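MutS2 protein (Thermus thermophilus, PDB 2ZQE) carries an Smr endonuclease domain whose DNA-cutting activity is thought to act in suppressing homologous recombination. Local coordinates at residues 66-69 / 70-73. Residues are numbered along the deposited sequence; the frame is centred on the assembly and turned at random.
Sequences DAPP and GEGG
The carbonyl oxygen of Pro68 takes two backbone N-H groups from the loop that curls back over it. Glu71 N donates to Pro68 O at 3.0 Å, closing a type II beta turn with Pro69 and Gly70 at its corner. Gly73 N adds a second bond to Pro68 O, 3.2 Å long and more bent. The two donors come from opposite faces of the carbonyl plane: Glu71 N is tilted 34° from it, while Gly73 N stands well above it, off the lone pairs.

Three glycines let the chain curl this tightly. Gly70, at phi 98°, takes the second corner of the turn, a backbone conformation that glycine readily adopts; Gly72 and Gly73 also have positive phi. Beyond the turn, Gly73 CA comes to 3.1 Å from Ala67 O in a CA-H...O contact.

Side chains also meet across the turn. The methyl of Ala67 faces the returning arm of the loop, its CB 3.2 Å from Glu71 O, a carbonyl that also accepts from Arg37; the same methyl packs on Val76 and Val78 of strand 76-81. Glu71 has CG anti to its carbonyl carbon (chi1 -75°), and the extended chain runs obliquely past the Pro68 ring, bringing OE1 to 3.6 Å from Pro68 CG, a van der Waals touch. At the base of the loop, Asp66 turns its carboxylate to a salt bridge with Arg48.

This is the connection between the antiparallel strands 61-66 and 76-81, and its protruding end is exposed. Main-chain bonding to one oxygen, two prolines with restricted phi and glycines at positive phi are together consistent with a loop whose shape is set largely by its backbone.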
ATOM      1  N   ASP A  66       1.783   6.059   6.885  1.00  4.37           N
ATOM      2  CA  ASP A  66       3.099   5.434   7.022  1.00  5.15           C
ATOM      3  C   ASP A  66       3.088   4.531   8.242  1.00  5.14           C
ATOM      4  O   ASP A  66       2.452   4.859   9.268  1.00  5.34           O
ATOM      5  CB  ASP A  66       4.171   6.508   7.238  1.00  4.48           C
ATOM      6  CG  ASP A  66       4.374   7.372   6.023  1.00  6.48           C
ATOM      7  OD1 ASP A  66       4.636   6.796   4.944  1.00  6.99           O
ATOM      8  OD2 ASP A  66       4.290   8.616   6.163  1.00  6.65           O
ATOM      9  N   ALA A  67       3.781   3.404   8.129  1.00  5.62           N
ATOM     10  CA  ALA A  67       4.077   2.553   9.284  1.00  6.43           C
ATOM     11  C   ALA A  67       4.915   3.370  10.283  1.00  7.06           C
ATOM     12  O   ALA A  67       5.660   4.285   9.885  1.00  7.89           O
ATOM     13  CB  ALA A  67       4.821   1.303   8.854  1.00  6.87           C
ATOM     14  N   PRO A  68       4.773   3.065  11.588  1.00  7.50           N
ATOM     15  CA  PRO A  68       5.605   3.746  12.593  1.00  8.24           C
ATOM     16  C   PRO A  68       7.066   3.330  12.490  1.00  9.07           C
ATOM     17  O   PRO A  68       7.372   2.282  11.887  1.00  9.45           O
ATOM     18  CB  PRO A  68       5.021   3.269  13.937  1.00  7.78           C
ATOM     19  CG  PRO A  68       4.338   2.001  13.643  1.00  8.33           C
ATOM     20  CD  PRO A  68       3.852   2.082  12.189  1.00  8.20           C
ATOM     21  N   PRO A  69       7.972   4.146  13.058  1.00  9.59           N
ATOM     22  CA  PRO A  69       9.376   3.730  13.088  1.00 10.13           C
ATOM     23  C   PRO A  69       9.512   2.369  13.780  1.00 10.14           C
ATOM     24  O   PRO A  69       8.925   2.161  14.838  1.00  9.58           O
ATOM     25  CB  PRO A  69      10.072   4.841  13.888  1.00 10.67           C
ATOM     26  CG  PRO A  69       9.023   5.706  14.435  1.00 10.99           C
ATOM     27  CD  PRO A  69       7.750   5.468  13.672  1.00 10.05           C
ATOM     28  N   GLY A  70      10.274   1.455  13.175  1.00 10.61           N
ATOM     29  CA  GLY A  70      10.440   0.105  13.705  1.00 11.02           C
ATOM     30  C   GLY A  70       9.541  -0.916  13.057  1.00 11.05           C
ATOM     31  O   GLY A  70       9.740  -2.118  13.230  1.00 11.60           O
ATOM     32  N   GLU A  71       8.536  -0.437  12.313  1.00 10.33           N
ATOM     33  CA  GLU A  71       7.651  -1.296  11.535  1.00  9.71           C
ATOM     34  C   GLU A  71       7.657  -0.941  10.047  1.00  9.43           C
ATOM     35  O   GLU A  71       6.725  -1.274   9.323  1.00 10.04           O
ATOM     36  CB  GLU A  71       6.238  -1.281  12.107  1.00  9.57           C
ATOM     37  CG  GLU A  71       6.153  -2.108  13.395  1.00 10.23           C
ATOM     38  CD  GLU A  71       4.791  -2.099  14.039  1.00 11.97           C
ATOM     39  OE1 GLU A  71       3.847  -1.511  13.457  1.00 13.17           O
ATOM     40  OE2 GLU A  71       4.671  -2.687  15.140  1.00 11.39           O
ATOM     41  N   GLY A  72       8.724  -0.285   9.614  1.00  9.15           N
ATOM     42  CA  GLY A  72       8.918   0.042   8.203  1.00  9.03           C
ATOM     43  C   GLY A  72       9.017   1.524   7.935  1.00  8.53           C
ATOM     44  O   GLY A  72       9.542   1.942   6.888  1.00  8.60           O
ATOM     45  N   GLY A  73       8.501   2.328   8.865  1.00  7.96           N
ATOM     46  CA  GLY A  73       8.502   3.775   8.723  1.00  7.43           C
ATOM     47  C   GLY A  73       7.867   4.164   7.399  1.00  7.17           C
ATOM     48  O   GLY A  73       6.903   3.523   6.951  1.00  6.31           O
TER